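Local coordinates for alcohol dehydrogenase (Thermus thermophilus, PDB 2EIH) that oxidises alcohols using NAD as coenzyme, as a zinc-containing member of the medium-chain dehydrogenase family, at the zinc ion site, the interface of chains A and B and the interface of chains A and C. Residues are numbered along the deposited sequence; one frame, centred on the assembly and turned at random. Chains: chain A/B/C, Alcohol dehydrogenase.

Contact 1 and contact 2 are neighbours, the centres of their C-alpha atoms about 12 Å apart, and they draw on the same stretch of chain: residues 94-95 lie in the zinc loop of contact 1, and their copies in chain B belong to that subunit's half of contact 2. The zinc therefore probably helps to shape a lobe that also meets a partner subunit. Contact 3 is remote, about 33 Å from contact 1 and 36 Å from contact 2, centre to centre, and joins chain A to chain C. Using two separate surfaces on chain A is consistent with the four-copy deposited assembly, though the coordinates alone do not establish it in solution.

Contact 1: the zinc ion site. Residues chain A 92-96, 99, 107-108. With ZN (zinc ion), chain D.
Four cysteine sulfurs surround the zinc ion: those of A:Cys93, A:Cys96 and A:Cys99 as firm ligands, and A:Cys107 SG, at 2.6 Å from ZN, more loosely modelled. This is the structural zinc of the lobe loop in medium-chain alcohol dehydrogenases, built on two overlapping CxxC motifs plus a more distant cysteine. A:Cys99 SG sits 2.4 Å from ZN, A:Cys96 SG 2.6 Å. The three firm sulfurs spread in a roughly tetrahedral way, widest between A:Cys99 and A:Cys93 at 123°. A:Cys93 and A:Cys96 hold SG in the crowded position between backbone N and carbonyl carbon; A:Cys99 has it anti to the carbonyl carbon. A:Cys107 reaches in from the far end of the loop with SG anti to its backbone N (chi1 165°). A:Cys96 SG also accepts a fairly straight hydrogen bond from A:Cys99 N, 3.4 Å away in helix 97-100. A:Gly94, with a positive phi of 57°, probably helps turn the chain so that A:Arg95 N donates to A:Cys93 SG, 3.6 Å off. Such N-H groups probably help to spread negative charge on the sulfurs. A:Pro108 packs its ring CD 3.8 Å from A:Cys96 SG.

Contact 2: the interface of chains A and B. Residues chain A 130, 293-295, 298; chain B 94-95, 97, 100-101.
In chain A, the 3-10 helix 294-296, the start of helix 297-306 and the 3-10 helix 129-131 meet the zinc loop of chain B, from B:Gly94 through the short helical turn 99-101. The contact is mainly packing, with B:Leu100 the most deeply buried residue, losing 85 Å² to chain A. Its CG lies anti to the carbonyl carbon, and its two methyls fork apart: CD1 points at A:Phe298 CE1, 3.6 Å away, while CD2 rests 4.0 Å from A:Lys294 CE, where the lysine chain bends. The phenylalanine and leucine cross at about a right angle. The backbone of B:Glu97 covers one face of the A:Phe298 ring, B:Glu97 CA 4.3 Å above its centre, while its carboxylate runs on to lie beside A:Phe298 CB; the two side chains pass in opposite directions, carboxylate and ring planes 9° apart. At the ring tip, A:Phe298 CZ comes within 3.5 Å of the B:Arg95 carbonyl O. An alanine in place of A:Phe298 would probably lose the ring face under the B:Glu97 backbone and the wall against the B:Leu100 methyl, loosening the patch. A:Ser295 CB packs 3.8 Å from B:Leu100 CB, and its hydroxyl OG is hydrogen-bonded to A:Ser293 OG at 2.9 Å within chain A. Thus the segment following strand 285-288 in the zinc-binding dehydrogenase region docks onto the partner's structural-zinc lobe, and the two-fold repeats this with the chains exchanged.

Contact 3: the interface of chains A and C. Residues chain A 269-274; chain C 272-276.
Two copies of one loop, between strand 259-263 and helix 278-281 of chains A and C, meet across a two-fold axis. The loop belongs to the zinc-binding dehydrogenase region, the Rossmann-type coenzyme domain of this family. A:Glu271, hiding 91 Å², is the main anchor: CG takes the crowded position between backbone N and carbonyl carbon, and the chain bends at chi2 (-141°) to reach across. Its carboxylate OE1, met nearly along its C-O axis, accepts a hydrogen bond from C:Phe276 N at 3.2 Å. The same OE1 is pressed 2.8 Å from the C:Leu274 carbonyl O; if the carboxylate is ionised both are acceptors and the pair is a strained clash, whereas a proton on the acid, which the model cannot show, would probably relieve it. The C:Phe276 ring crosses the glutamate obliquely, planes 64° apart, with ring atom C:Phe276 CD2 3.3 Å from A:Glu271 CB. A:Glu271 CG also packs tightly against C:Thr273 CB. Nearer the axis, A:Leu274 and C:Leu274 cross obliquely, CD2 to CD2 at 3.8 Å, each methyl also against the other's CB. A:Gly272 O and C:Gly272 O approach to 3.3 Å; neither can donate, so this is no bond and probably mildly repulsive. C:Thr273 CG2 lies 3.4 Å from A:Gly272 O.

Contact 1: the zinc ion site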
ATOM      1  N   SER A  92     -23.599  -8.847   7.063  1.00 40.58           N
ATOM      2  CA  SER A  92     -22.600  -9.891   7.207  1.00 43.33           C
ATOM      3  C   SER A  92     -22.748 -10.523   8.587  1.00 45.55           C
ATOM      4  O   SER A  92     -23.587 -10.092   9.386  1.00 46.34           O
ATOM      5  CB  SER A  92     -21.199  -9.292   7.048  1.00 41.59           C
ATOM      6  OG  SER A  92     -21.023  -8.190   7.930  1.00 40.24           O
ATOM      7  N   CYS A  93     -21.932 -11.534   8.883  1.00 47.63           N
ATOM      8  CA  CYS A  93     -22.020 -12.210  10.182  1.00 50.09           C
ATOM      9  C   CYS A  93     -21.166 -11.549  11.255  1.00 50.87           C
ATOM     10  O   CYS A  93     -21.346 -11.810  12.446  1.00 51.89           O
ATOM     11  CB  CYS A  93     -21.631 -13.687  10.045  1.00 50.73           C
ATOM     12  SG  CYS A  93     -19.881 -13.989   9.687  1.00 51.56           S
ATOM     13  N   GLY A  94     -20.237 -10.698  10.827  1.00 51.32           N
ATOM     14  CA  GLY A  94     -19.371 -10.004  11.765  1.00 53.28           C
ATOM     15  C   GLY A  94     -18.566 -10.891  12.704  1.00 54.44           C
ATOM     16  O   GLY A  94     -18.212 -10.472  13.809  1.00 53.68           O
ATOM     17  N   ARG A  95     -18.271 -12.115  12.269  1.00 55.50           N
ATOM     18  CA  ARG A  95     -17.498 -13.042  13.091  1.00 55.58           C
ATOM     19  C   ARG A  95     -16.421 -13.799  12.315  1.00 54.41           C
ATOM     20  O   ARG A  95     -15.520 -14.389  12.916  1.00 55.30           O
ATOM     21  CB  ARG A  95     -18.432 -14.039  13.775  1.00 57.17           C
ATOM     22  CG  ARG A  95     -19.523 -13.380  14.593  1.00 60.05           C
ATOM     23  CD  ARG A  95     -19.995 -14.298  15.701  1.00 63.53           C
ATOM     24  NE  ARG A  95     -20.383 -15.606  15.191  1.00 66.78           N
ATOM     25  CZ  ARG A  95     -21.400 -15.815  14.361  1.00 68.97           C
ATOM     26  NH1 ARG A  95     -22.140 -14.796  13.946  1.00 70.77           N
ATOM     27  NH2 ARG A  95     -21.676 -17.041  13.938  1.00 69.41           N
ATOM     28  N   CYS A  96     -16.507 -13.785  10.986  1.00 52.18           N
ATOM     29  CA  CYS A  96     -15.520 -14.478  10.159  1.00 49.82           C
ATOM     30  C   CYS A  96     -14.307 -13.586   9.914  1.00 48.06           C
ATOM     31  O   CYS A  96     -14.337 -12.388  10.200  1.00 48.93           O
ATOM     32  CB  CYS A  96     -16.130 -14.894   8.815  1.00 48.43           C
ATOM     33  SG  CYS A  96     -16.275 -13.569   7.614  1.00 46.20           S
ATOM     34  N   CYS A  99     -14.967 -10.453   7.832  1.00 39.81           N
ATOM     35  CA  CYS A  99     -15.684  -9.436   8.599  1.00 40.30           C
ATOM     36  C   CYS A  99     -14.814  -8.727   9.623  1.00 40.40           C
ATOM     37  O   CYS A  99     -14.865  -7.502   9.739  1.00 38.84           O
ATOM     38  CB  CYS A  99     -16.895 -10.043   9.311  1.00 40.67           C
ATOM     39  SG  CYS A  99     -18.321 -10.243   8.254  1.00 40.01           S
ATOM     40  N   CYS A 107     -17.654 -11.219   2.878  1.00 42.27           N
ATOM     41  CA  CYS A 107     -18.038 -12.289   3.792  1.00 42.29           C
ATOM     42  C   CYS A 107     -18.711 -13.410   3.005  1.00 42.53           C
ATOM     43  O   CYS A 107     -19.454 -13.160   2.055  1.00 42.43           O
ATOM     44  CB  CYS A 107     -19.011 -11.758   4.849  1.00 41.21           C
ATOM     45  SG  CYS A 107     -19.893 -13.049   5.774  1.00 38.93           S
ATOM     46  N   PRO A 108     -18.452 -14.667   3.384  1.00 43.91           N
ATOM     47  CA  PRO A 108     -19.083 -15.770   2.656  1.00 43.76           C
ATOM     48  C   PRO A 108     -20.611 -15.753   2.809  1.00 43.35           C
ATOM     49  O   PRO A 108     -21.330 -16.261   1.945  1.00 42.61           O
ATOM     50  CB  PRO A 108     -18.425 -17.008   3.266  1.00 43.65           C
ATOM     51  CG  PRO A 108     -18.076 -16.559   4.661  1.00 45.27           C
ATOM     52  CD  PRO A 108     -17.551 -15.167   4.437  1.00 44.14           C
TER
HETATM   53 ZN    ZN D 500     -18.619 -12.646   8.033  1.00 43.82          ZN

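Contact 2: the interface of chains A and B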
ATOM      1  N   ALA A 130     -25.616  -2.284  13.718  1.00 41.22           N
ATOM      2  CA  ALA A 130     -24.389  -2.041  12.971  1.00 41.25           C
ATOM      3  C   ALA A 130     -24.673  -1.547  11.551  1.00 41.35           C
ATOM      4  O   ALA A 130     -23.773  -1.055  10.860  1.00 42.64           O
ATOM      5  CB  ALA A 130     -23.546  -3.313  12.912  1.00 39.56           C
ATOM      6  N   SER A 293     -16.901  -1.676   1.987  1.00 29.72           N
ATOM      7  CA  SER A 293     -16.898  -1.956   3.415  1.00 29.94           C
ATOM      8  C   SER A 293     -17.860  -1.006   4.128  1.00 30.26           C
ATOM      9  O   SER A 293     -17.922   0.180   3.801  1.00 30.10           O
ATOM     10  CB  SER A 293     -15.486  -1.778   3.975  1.00 28.65           C
ATOM     11  OG  SER A 293     -15.499  -1.882   5.380  1.00 28.67           O
ATOM     12  N   LYS A 294     -18.609  -1.524   5.096  1.00 28.30           N
ATOM     13  CA  LYS A 294     -19.550  -0.699   5.843  1.00 29.26           C
ATOM     14  C   LYS A 294     -18.912   0.540   6.451  1.00 29.54           C
ATOM     15  O   LYS A 294     -19.558   1.573   6.594  1.00 30.54           O
ATOM     16  CB  LYS A 294     -20.196  -1.510   6.963  1.00 28.28           C
ATOM     17  CG  LYS A 294     -21.284  -2.442   6.525  1.00 27.38           C
ATOM     18  CD  LYS A 294     -22.094  -2.902   7.731  1.00 27.95           C
ATOM     19  CE  LYS A 294     -21.478  -4.123   8.396  1.00 29.29           C
ATOM     20  NZ  LYS A 294     -21.573  -5.317   7.507  1.00 28.52           N
ATOM     21  N   SER A 295     -17.645   0.428   6.819  1.00 30.61           N
ATOM     22  CA  SER A 295     -16.928   1.537   7.439  1.00 31.08           C
ATOM     23  C   SER A 295     -16.853   2.760   6.535  1.00 31.04           C
ATOM     24  O   SER A 295     -16.777   3.885   7.015  1.00 32.41           O
ATOM     25  CB  SER A 295     -15.511   1.090   7.821  1.00 30.74           C
ATOM     26  OG  SER A 295     -14.789   0.647   6.672  1.00 27.89           O
ATOM     27  N   PHE A 298     -19.231   6.082   6.758  1.00 29.73           N
ATOM     28  CA  PHE A 298     -18.994   7.178   7.705  1.00 30.64           C
ATOM     29  C   PHE A 298     -18.342   8.390   7.039  1.00 28.89           C
ATOM     30  O   PHE A 298     -18.843   9.510   7.150  1.00 28.71           O
ATOM     31  CB  PHE A 298     -18.157   6.676   8.883  1.00 33.10           C
ATOM     32  CG  PHE A 298     -18.842   5.595   9.673  1.00 37.76           C
ATOM     33  CD1 PHE A 298     -18.848   4.275   9.215  1.00 39.36           C
ATOM     34  CD2 PHE A 298     -19.528   5.902  10.848  1.00 39.61           C
ATOM     35  CE1 PHE A 298     -19.531   3.271   9.914  1.00 40.68           C
ATOM     36  CE2 PHE A 298     -20.212   4.907  11.552  1.00 42.02           C
ATOM     37  CZ  PHE A 298     -20.213   3.583  11.081  1.00 40.28           C
TER
ATOM     38  N   GLY B  94     -17.711  -2.776  17.852  1.00 43.45           N
ATOM     39  CA  GLY B  94     -18.169  -3.354  16.598  1.00 45.88           C
ATOM     40  C   GLY B  94     -19.121  -2.474  15.796  1.00 46.62           C
ATOM     41  O   GLY B  94     -19.796  -2.966  14.882  1.00 45.48           O
ATOM     42  N   ARG B  95     -19.166  -1.182  16.123  1.00 47.18           N
ATOM     43  CA  ARG B  95     -20.045  -0.229  15.441  1.00 48.17           C
ATOM     44  C   ARG B  95     -19.294   1.000  14.929  1.00 47.78           C
ATOM     45  O   ARG B  95     -19.675   1.572  13.910  1.00 49.00           O
ATOM     46  CB  ARG B  95     -21.147   0.263  16.382  1.00 48.97           C
ATOM     47  CG  ARG B  95     -21.894  -0.818  17.131  1.00 51.80           C
ATOM     48  CD  ARG B  95     -22.964  -0.199  18.020  1.00 54.18           C
ATOM     49  NE  ARG B  95     -22.440   0.886  18.853  1.00 57.57           N
ATOM     50  CZ  ARG B  95     -21.823   0.716  20.020  1.00 59.67           C
ATOM     51  NH1 ARG B  95     -21.644  -0.503  20.518  1.00 60.92           N
ATOM     52  NH2 ARG B  95     -21.381   1.769  20.697  1.00 61.25           N
ATOM     53  N   GLU B  97     -16.366   3.449  13.288  1.00 42.49           N
ATOM     54  CA  GLU B  97     -15.691   3.394  11.996  1.00 41.40           C
ATOM     55  C   GLU B  97     -14.465   2.476  12.023  1.00 40.76           C
ATOM     56  O   GLU B  97     -14.192   1.762  11.057  1.00 40.60           O
ATOM     57  CB  GLU B  97     -15.271   4.803  11.571  1.00 40.19           C
ATOM     58  CG  GLU B  97     -14.974   4.938  10.083  1.00 39.63           C
ATOM     59  CD  GLU B  97     -14.441   6.312   9.714  1.00 39.47           C
ATOM     60  OE1 GLU B  97     -14.850   7.302  10.363  1.00 39.12           O
ATOM     61  OE2 GLU B  97     -13.629   6.399   8.767  1.00 38.70           O
ATOM     62  N   LEU B 100     -15.651  -1.402  12.139  1.00 34.91           N
ATOM     63  CA  LEU B 100     -16.183  -1.804  10.845  1.00 34.57           C
ATOM     64  C   LEU B 100     -15.123  -1.780   9.749  1.00 34.47           C
ATOM     65  O   LEU B 100     -15.350  -2.262   8.637  1.00 34.91           O
ATOM     66  CB  LEU B 100     -17.363  -0.911  10.459  1.00 33.07           C
ATOM     67  CG  LEU B 100     -18.594  -1.131  11.333  1.00 32.59           C
ATOM     68  CD1 LEU B 100     -19.708  -0.193  10.915  1.00 32.15           C
ATOM     69  CD2 LEU B 100     -19.039  -2.585  11.211  1.00 31.99           C
ATOM     70  N   ALA B 101     -13.962  -1.222  10.074  1.00 34.06           N
ATOM     71  CA  ALA B 101     -12.857  -1.140   9.124  1.00 35.98           C
ATOM     72  C   ALA B 101     -11.842  -2.246   9.407  1.00 37.30           C
ATOM     73  O   ALA B 101     -10.815  -2.354   8.735  1.00 35.99           O
ATOM     74  CB  ALA B 101     -12.182   0.229   9.221  1.00 35.30           C
TER

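Contact 3: the interface of chains A and C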
ATOM      1  N   GLY A 269     -25.302  -6.974 -22.264  1.00116.24           N
ATOM      2  CA  GLY A 269     -25.574  -8.081 -23.166  1.00117.71           C
ATOM      3  C   GLY A 269     -24.378  -8.922 -23.575  1.00118.47           C
ATOM      4  O   GLY A 269     -23.665  -9.472 -22.734  1.00118.64           O
ATOM      5  N   TYR A 270     -24.168  -9.030 -24.884  1.00118.95           N
ATOM      6  CA  TYR A 270     -23.068  -9.814 -25.427  1.00119.20           C
ATOM      7  C   TYR A 270     -21.738  -9.368 -24.837  1.00119.10           C
ATOM      8  O   TYR A 270     -21.629  -8.286 -24.260  1.00119.29           O
ATOM      9  CB  TYR A 270     -23.010  -9.668 -26.951  1.00120.03           C
ATOM     10  CG  TYR A 270     -22.441  -8.344 -27.429  1.00120.51           C
ATOM     11  CD1 TYR A 270     -23.051  -7.133 -27.095  1.00120.37           C
ATOM     12  CD2 TYR A 270     -21.282  -8.303 -28.208  1.00120.39           C
ATOM     13  CE1 TYR A 270     -22.519  -5.914 -27.524  1.00119.90           C
ATOM     14  CE2 TYR A 270     -20.742  -7.091 -28.640  1.00119.92           C
ATOM     15  CZ  TYR A 270     -21.364  -5.904 -28.295  1.00119.78           C
ATOM     16  OH  TYR A 270     -20.827  -4.712 -28.718  1.00119.15           O
ATOM     17  N   GLU A 271     -20.727 -10.217 -24.987  1.00118.62           N
ATOM     18  CA  GLU A 271     -19.395  -9.918 -24.492  1.00118.13           C
ATOM     19  C   GLU A 271     -18.437  -9.867 -25.674  1.00117.79           C
ATOM     20  O   GLU A 271     -17.220  -9.901 -25.508  1.00117.61           O
ATOM     21  CB  GLU A 271     -18.965 -10.978 -23.475  1.00118.23           C
ATOM     22  CG  GLU A 271     -19.348 -12.396 -23.849  1.00118.14           C
ATOM     23  CD  GLU A 271     -19.810 -13.198 -22.646  1.00118.41           C
ATOM     24  OE1 GLU A 271     -19.065 -13.262 -21.646  1.00118.27           O
ATOM     25  OE2 GLU A 271     -20.919 -13.770 -22.702  1.00118.50           O
ATOM     26  N   GLY A 272     -19.015  -9.775 -26.869  1.00117.47           N
ATOM     27  CA  GLY A 272     -18.237  -9.704 -28.095  1.00117.17           C
ATOM     28  C   GLY A 272     -17.056 -10.651 -28.144  1.00117.00           C
ATOM     29  O   GLY A 272     -17.203 -11.835 -28.447  1.00117.12           O
ATOM     30  N   THR A 273     -15.877 -10.113 -27.849  1.00116.54           N
ATOM     31  CA  THR A 273     -14.645 -10.889 -27.840  1.00115.93           C
ATOM     32  C   THR A 273     -13.625 -10.263 -26.892  1.00115.78           C
ATOM     33  O   THR A 273     -12.707 -10.939 -26.425  1.00116.29           O
ATOM     34  CB  THR A 273     -14.029 -10.987 -29.260  1.00115.55           C
ATOM     35  OG1 THR A 273     -14.098  -9.707 -29.901  1.00115.34           O
ATOM     36  CG2 THR A 273     -14.768 -12.019 -30.099  1.00114.99           C
ATOM     37  N   LEU A 274     -13.798  -8.975 -26.601  1.00115.25           N
ATOM     38  CA  LEU A 274     -12.891  -8.254 -25.708  1.00114.46           C
ATOM     39  C   LEU A 274     -11.446  -8.347 -26.192  1.00113.80           C
ATOM     40  O   LEU A 274     -10.728  -9.289 -25.856  1.00113.84           O
ATOM     41  CB  LEU A 274     -13.001  -8.810 -24.284  1.00114.99           C
ATOM     42  CG  LEU A 274     -14.108  -8.239 -23.386  1.00115.64           C
ATOM     43  CD1 LEU A 274     -15.448  -8.264 -24.097  1.00115.04           C
ATOM     44  CD2 LEU A 274     -14.169  -9.041 -22.092  1.00115.28           C
TER
ATOM     45  N   GLY C 272     -12.591 -15.860 -27.731  1.00117.47           N
ATOM     46  CA  GLY C 272     -13.922 -16.379 -27.460  1.00117.17           C
ATOM     47  C   GLY C 272     -14.961 -15.317 -27.166  1.00117.00           C
ATOM     48  O   GLY C 272     -15.517 -14.702 -28.076  1.00117.12           O
ATOM     49  N   THR C 273     -15.225 -15.112 -25.879  1.00116.54           N
ATOM     50  CA  THR C 273     -16.190 -14.120 -25.428  1.00115.93           C
ATOM     51  C   THR C 273     -15.847 -13.640 -24.020  1.00115.78           C
ATOM     52  O   THR C 273     -16.257 -12.553 -23.612  1.00116.29           O
ATOM     53  CB  THR C 273     -17.632 -14.693 -25.435  1.00115.55           C
ATOM     54  OG1 THR C 273     -17.623 -16.020 -24.897  1.00115.34           O
ATOM     55  CG2 THR C 273     -18.197 -14.718 -26.847  1.00114.99           C
ATOM     56  N   LEU C 274     -15.082 -14.448 -23.288  1.00115.25           N
ATOM     57  CA  LEU C 274     -14.681 -14.108 -21.923  1.00114.46           C
ATOM     58  C   LEU C 274     -15.896 -13.829 -21.042  1.00113.80           C
ATOM     59  O   LEU C 274     -16.384 -12.700 -20.980  1.00113.84           O
ATOM     60  CB  LEU C 274     -13.753 -12.890 -21.934  1.00114.99           C
ATOM     61  CG  LEU C 274     -12.254 -13.143 -22.156  1.00115.64           C
ATOM     62  CD1 LEU C 274     -12.030 -14.023 -23.372  1.00115.04           C
ATOM     63  CD2 LEU C 274     -11.537 -11.809 -22.316  1.00115.28           C
ATOM     64  N   PRO C 275     -16.391 -14.859 -20.337  1.00113.11           N
ATOM     65  CA  PRO C 275     -17.556 -14.735 -19.456  1.00112.73           C
ATOM     66  C   PRO C 275     -17.449 -13.648 -18.390  1.00112.46           C
ATOM     67  O   PRO C 275     -17.015 -13.898 -17.263  1.00112.29           O
ATOM     68  CB  PRO C 275     -17.684 -16.133 -18.855  1.00112.61           C
ATOM     69  CG  PRO C 275     -16.272 -16.611 -18.823  1.00112.63           C
ATOM     70  CD  PRO C 275     -15.765 -16.183 -20.181  1.00112.77           C
ATOM     71  N   PHE C 276     -17.856 -12.437 -18.762  1.00112.18           N
ATOM     72  CA  PHE C 276     -17.836 -11.296 -17.857  1.00111.33           C
ATOM     73  C   PHE C 276     -18.892 -11.530 -16.789  1.00110.29           C
ATOM     74  O   PHE C 276     -19.485 -12.606 -16.726  1.00110.55           O
ATOM     75  CB  PHE C 276     -18.145 -10.004 -18.628  1.00112.33           C
ATOM     76  CG  PHE C 276     -19.575  -9.898 -19.112  1.00113.17           C
ATOM     77  CD1 PHE C 276     -20.543  -9.257 -18.340  1.00113.24           C
ATOM     78  CD2 PHE C 276     -19.947 -10.425 -20.345  1.00113.31           C
ATOM     79  CE1 PHE C 276     -21.857  -9.140 -18.791  1.00112.91           C
ATOM     80  CE2 PHE C 276     -21.258 -10.314 -20.805  1.00113.09           C
ATOM     81  CZ  PHE C 276     -22.213  -9.669 -20.025  1.00113.05           C
TER